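Local coordinates for flagellar hook-associated protein (Burkholderia pseudomallei, PDB 4UT1) that probably serves as a structural component of the bacterial flagellum, forming part of the junction between hook and filament, at residues V358-G363 against G406-S411; A84-G89 against L214-G219. All blocks are in the same frame, centred on the assembly; numbering follows the deposited sequence.

Interaction 1 of 2, residues V358-G363 against G406-S411. With EDO (1,2-ethanediol), chain T.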
loop_
_atom_site.group_PDB
_atom_site.type_symbol
_atom_site.label_atom_id
_atom_site.label_comp_id
_atom_site.label_asym_id
_atom_site.label_seq_id
_atom_site.Cartn_x
_atom_site.Cartn_y
_atom_site.Cartn_z
ATOM N N VAL A 358 4.134 11.488 -7.353
ATOM C CA VAL A 358 3.879 11.248 -5.937
ATOM C C VAL A 358 5.015 10.437 -5.322
ATOM O O VAL A 358 5.548 9.542 -5.963
ATOM C CB VAL A 358 2.536 10.499 -5.730
ATOM C CG1 VAL A 358 2.250 10.284 -4.260
ATOM C CG2 VAL A 358 1.379 11.264 -6.392
ATOM N N SER A 359 5.394 10.764 -4.093
ATOM C CA SER A 359 6.331 9.924 -3.351
ATOM C C SER A 359 5.881 9.794 -1.905
ATOM O O SER A 359 4.917 10.441 -1.486
ATOM C CB SER A 359 7.750 10.486 -3.428
ATOM O OG SER A 359 7.825 11.764 -2.829
ATOM N N PHE A 360 6.569 8.952 -1.140
ATOM C CA PHE A 360 6.241 8.794 0.265
ATOM C C PHE A 360 7.013 9.800 1.104
ATOM O O PHE A 360 8.191 10.072 0.852
ATOM C CB PHE A 360 6.535 7.366 0.746
ATOM C CG PHE A 360 5.698 6.325 0.057
ATOM C CD1 PHE A 360 4.339 6.208 0.341
ATOM C CD2 PHE A 360 6.253 5.495 -0.892
ATOM C CE1 PHE A 360 3.549 5.258 -0.311
ATOM C CE2 PHE A 360 5.465 4.556 -1.562
ATOM C CZ PHE A 360 4.123 4.432 -1.257
ATOM N N VAL A 361 6.331 10.358 2.092
ATOM C CA VAL A 361 7.003 11.131 3.128
ATOM C C VAL A 361 8.025 10.227 3.814
ATOM O O VAL A 361 9.171 10.613 4.056
ATOM C CB VAL A 361 5.999 11.673 4.150
ATOM C CG1 VAL A 361 6.731 12.329 5.311
ATOM C CG2 VAL A 361 5.040 12.657 3.471
ATOM N N ASP A 362 7.598 9.003 4.100
ATOM C CA ASP A 362 8.438 8.000 4.745
ATOM C C ASP A 362 8.118 6.658 4.115
ATOM O O ASP A 362 7.088 6.086 4.431
ATOM C CB ASP A 362 8.169 7.953 6.254
ATOM C CG ASP A 362 9.073 6.984 6.991
ATOM O OD1 ASP A 362 9.782 6.183 6.343
ATOM O OD2 ASP A 362 9.068 7.022 8.242
ATOM N N GLY A 363 9.013 6.150 3.265
ATOM C CA GLY A 363 8.813 4.857 2.620
ATOM C C GLY A 363 8.647 3.691 3.576
ATOM O O GLY A 363 8.129 2.637 3.201
ATOM N N GLY A 406 -1.564 13.230 4.072
ATOM C CA GLY A 406 -1.788 11.842 4.447
ATOM C C GLY A 406 -0.669 10.852 4.170
ATOM O O GLY A 406 -0.927 9.676 3.872
ATOM N N GLY A 407 0.573 11.314 4.270
ATOM C CA GLY A 407 1.723 10.434 4.118
ATOM C C GLY A 407 2.357 10.509 2.744
ATOM O O GLY A 407 3.360 9.841 2.473
ATOM N N LEU A 408 1.760 11.319 1.873
ATOM C CA LEU A 408 2.214 11.460 0.494
ATOM C C LEU A 408 2.751 12.845 0.175
ATOM O O LEU A 408 2.181 13.852 0.592
ATOM C CB LEU A 408 1.072 11.163 -0.474
ATOM C CG LEU A 408 0.446 9.780 -0.381
ATOM C CD1 LEU A 408 -0.737 9.700 -1.343
ATOM C CD2 LEU A 408 1.512 8.723 -0.700
ATOM N N LYS A 409 3.826 12.881 -0.604
ATOM C CA LYS A 409 4.323 14.122 -1.177
ATOM C C LYS A 409 3.796 14.218 -2.600
ATOM O O LYS A 409 4.074 13.356 -3.435
ATOM C CB LYS A 409 5.852 14.179 -1.151
ATOM C CG LYS A 409 6.450 14.229 0.264
ATOM C CD LYS A 409 7.981 14.211 0.237
ATOM C CE LYS A 409 8.575 14.152 1.645
ATOM N NZ LYS A 409 10.022 13.781 1.621
ATOM N N LEU A 410 3.028 15.266 -2.870
ATOM C CA LEU A 410 2.365 15.397 -4.162
ATOM C C LEU A 410 2.901 16.613 -4.902
ATOM O O LEU A 410 2.860 17.739 -4.392
ATOM C CB LEU A 410 0.851 15.486 -3.973
ATOM C CG LEU A 410 0.204 14.291 -3.270
ATOM C CD1 LEU A 410 -0.482 14.713 -1.982
ATOM C CD2 LEU A 410 -0.782 13.596 -4.207
ATOM N N SER A 411 3.423 16.377 -6.099
ATOM C CA SER A 411 4.016 17.443 -6.887
ATOM C C SER A 411 3.403 17.560 -8.277
ATOM O O SER A 411 3.382 16.602 -9.043
ATOM C CB SER A 411 5.523 17.226 -6.981
ATOM O OG SER A 411 6.076 17.383 -5.693
HETATM C C1 EDO T . 7.497 13.877 -6.685
HETATM O O1 EDO T . 7.877 12.543 -6.347
HETATM C C2 EDO T . 7.483 14.701 -5.404
HETATM O O2 EDO T . 6.357 14.307 -4.615
HETATM O O HOH W 1 4.677 8.073 4.064
#
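Val358, Leu408 and Leu410 make the tightly packed side of this strand pair. The two methyls of Val358 divide the work: CG1 lies 4.0 Å from Leu408 CD2, while CG2 meets Leu410 CD2, the two side chains running abreast. CG1 can reach toward Leu408 because it stands anti to the backbone N (chi1 -178°). Leu408 CD2 approaches Phe360 CD1 at 3.9 Å, and Val424 of strand 421-425 adds to this apolar group, which suits branched hydrocarbons. The backbones carrying them form an antiparallel ladder in a three-stranded sheet of the D2-like domain, where strand 408-412 is central and strand 356-360 is an edge. Ser359 and Lys409 form a hydrogen-bonded pair, flanked by the non-hydrogen-bonded pairs Val358-Leu410 and Phe360-Leu408: Ser359 N donates to Lys409 O at 3.0 Å and Lys409 N to Ser359 O at 2.8 Å. Beyond the strand, Val361 N reaches Gly407 O from above the carbonyl plane. Gly406 and Gly407 both have positive phi, as the type I' turn leading into strand 408-412 requires, and at Gly407 a CB would collide with the preceding carbonyl. The opposite face is looser and more open. There Lys409, exposed as suits a long charged residue, extends over Val361, its CG 3.8 Å from Val361 CG2. Ser359 OG bonds only weakly, at 3.4 Å, to O2 of an ethanediol probably left from crystallisation.

Interaction 2 of 2, residues A84-G89 against L214-G219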
loop_
_atom_site.group_PDB
_atom_site.type_symbol
_atom_site.label_atom_id
_atom_site.label_comp_id
_atom_site.label_asym_id
_atom_site.label_seq_id
_atom_site.Cartn_x
_atom_site.Cartn_y
_atom_site.Cartn_z
ATOM N N ALA A 84 -36.023 -7.152 -7.240
ATOM C CA ALA A 84 -35.082 -6.564 -6.294
ATOM C C ALA A 84 -34.377 -7.646 -5.484
ATOM O O ALA A 84 -33.166 -7.590 -5.277
ATOM C CB ALA A 84 -35.792 -5.593 -5.370
ATOM N N ALA A 85 -35.143 -8.625 -5.022
ATOM C CA ALA A 85 -34.579 -9.710 -4.229
ATOM C C ALA A 85 -33.611 -10.522 -5.081
ATOM O O ALA A 85 -32.499 -10.838 -4.656
ATOM C CB ALA A 85 -35.688 -10.594 -3.669
ATOM N N GLN A 86 -34.045 -10.859 -6.291
ATOM C CA GLN A 86 -33.207 -11.611 -7.208
ATOM C C GLN A 86 -31.897 -10.873 -7.484
ATOM O O GLN A 86 -30.826 -11.484 -7.474
ATOM C CB GLN A 86 -33.944 -11.885 -8.526
ATOM C CG GLN A 86 -33.063 -12.556 -9.572
ATOM C CD GLN A 86 -32.703 -13.983 -9.208
ATOM O OE1 GLN A 86 -31.595 -14.264 -8.736
ATOM N NE2 GLN A 86 -33.640 -14.896 -9.422
ATOM N N THR A 87 -31.975 -9.564 -7.722
ATOM C CA THR A 87 -30.781 -8.819 -8.101
ATOM C C THR A 87 -29.806 -8.683 -6.922
ATOM O O THR A 87 -28.594 -8.680 -7.127
ATOM C CB THR A 87 -31.126 -7.418 -8.672
ATOM O OG1 THR A 87 -30.065 -6.993 -9.542
ATOM C CG2 THR A 87 -31.313 -6.389 -7.565
ATOM N N GLN A 88 -30.332 -8.601 -5.700
ATOM C CA GLN A 88 -29.491 -8.626 -4.498
ATOM C C GLN A 88 -28.828 -9.993 -4.332
ATOM O O GLN A 88 -27.666 -10.086 -3.933
ATOM C CB GLN A 88 -30.315 -8.280 -3.250
ATOM C CG GLN A 88 -29.571 -8.427 -1.905
ATOM C CD GLN A 88 -28.395 -7.470 -1.737
ATOM O OE1 GLN A 88 -27.990 -6.786 -2.680
ATOM N NE2 GLN A 88 -27.836 -7.421 -0.522
ATOM N N GLY A 89 -29.560 -11.051 -4.650
ATOM C CA GLY A 89 -29.043 -12.398 -4.508
ATOM C C GLY A 89 -27.923 -12.671 -5.494
ATOM O O GLY A 89 -26.909 -13.275 -5.143
ATOM N N LEU A 214 -32.551 -10.718 -16.876
ATOM C CA LEU A 214 -31.917 -9.404 -16.796
ATOM C C LEU A 214 -31.567 -8.967 -15.357
ATOM O O LEU A 214 -30.483 -8.435 -15.104
ATOM C CB LEU A 214 -32.828 -8.358 -17.463
ATOM C CG LEU A 214 -32.396 -6.891 -17.355
ATOM C CD1 LEU A 214 -31.005 -6.675 -17.944
ATOM C CD2 LEU A 214 -33.415 -5.993 -18.051
ATOM N N SER A 215 -32.476 -9.193 -14.411
ATOM C CA SER A 215 -32.247 -8.749 -13.041
ATOM C C SER A 215 -31.112 -9.529 -12.371
ATOM O O SER A 215 -30.553 -9.076 -11.375
ATOM C CB SER A 215 -33.531 -8.869 -12.213
ATOM O OG SER A 215 -33.923 -10.223 -12.068
ATOM N N GLN A 216 -30.771 -10.694 -12.910
ATOM C CA GLN A 216 -29.624 -11.447 -12.402
ATOM C C GLN A 216 -28.309 -10.810 -12.859
ATOM O O GLN A 216 -27.236 -11.097 -12.312
ATOM C CB GLN A 216 -29.689 -12.911 -12.855
ATOM C CG GLN A 216 -30.877 -13.681 -12.302
ATOM C CD GLN A 216 -31.025 -15.042 -12.956
ATOM O OE1 GLN A 216 -30.066 -15.587 -13.492
ATOM N NE2 GLN A 216 -32.230 -15.589 -12.927
ATOM N N LEU A 217 -28.392 -9.929 -13.851
ATOM C CA LEU A 217 -27.202 -9.297 -14.395
ATOM C C LEU A 217 -27.023 -7.880 -13.865
ATOM O O LEU A 217 -25.892 -7.392 -13.722
ATOM C CB LEU A 217 -27.250 -9.287 -15.923
ATOM C CG LEU A 217 -27.459 -10.648 -16.597
ATOM C CD1 LEU A 217 -27.786 -10.433 -18.071
ATOM C CD2 LEU A 217 -26.244 -11.562 -16.424
ATOM N N ALA A 218 -28.135 -7.220 -13.561
ATOM C CA ALA A 218 -28.087 -5.843 -13.092
ATOM C C ALA A 218 -29.357 -5.484 -12.351
ATOM O O ALA A 218 -30.413 -6.059 -12.595
ATOM C CB ALA A 218 -27.870 -4.875 -14.264
ATOM N N GLY A 219 -29.247 -4.515 -11.453
ATOM C CA GLY A 219 -30.395 -4.026 -10.720
ATOM C C GLY A 219 -31.288 -3.248 -11.659
ATOM O O GLY A 219 -30.881 -2.227 -12.210
#
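A side-chain-to-backbone hydrogen bond, flanked by the packing of two glutamines, joins Thr87 and Gln86 on helix 80-106 to the chain leaving the C-terminal end of helix 201-215. Thr87 OG1 donates to Ser215 O at 2.8 Å, lying in the carbonyl plane with a C=O...donor angle of 151°. The hydroxyl faces this way because OG1 is turned roughly anti to the backbone N (chi1 -155°). Near the end of a helix carbonyl oxygens lose their usual partners four residues on, and a threonine on a neighbouring helix is well suited to satisfy one of them. Leu214 O, one residue earlier, takes both Leu217 N and Ala218 N. The backbones come close, with the Thr87 and Ser215 CA atoms 5.2 Å apart, and Thr87 CA contributes a C-H...O contact to the same oxygen. Gly219 lies against the threonine too, its CA 3.2 Å from Thr87 OG1. Next to this bond, the first torsion of Gln86 sets its CG 3.5 Å from Ser215 OG, and the bend at chi2 then carries CD to 3.6 Å from Gln216 CG. The two amides are inclined by 49°, so they do not stack; long, flexible glutamines suit this partly exposed margin. Ser215 is buried and small, and its hydroxyl is bonded back to Ser212 O in its own helix. Around the junction, Gln86 also touches Val622 of helix 593-630, Leu217 packs on Ile176 and Tyr179 of helix 134-193, and backbone bonds tie Thr87 to Gly287 and Gln216 to Ala288 at the start of helix 287-322, while Gly219 bonds to Ser234 and opens into strand 220-225.

From the N-terminal end of the model, the chain runs through helix 80-106 and then helices 113-129, 134-193 and 201-215 before interaction 2 brings residues 214-219 back to 84-89. That closes a long, almost wholly helical loop and joins the first helix to the place where helix 201-215 gives way to strand 220-225. The chain next traverses a six-stranded antiparallel sheet and helix 287-322, and then enters the D2-like domain, where interaction 1 closes a shorter excursion of strands and loops within one domain. The two loops follow one another in series, neither nested nor crossed. The centres of interactions 1 and 2 lie about 42 Å apart, with no direct touch.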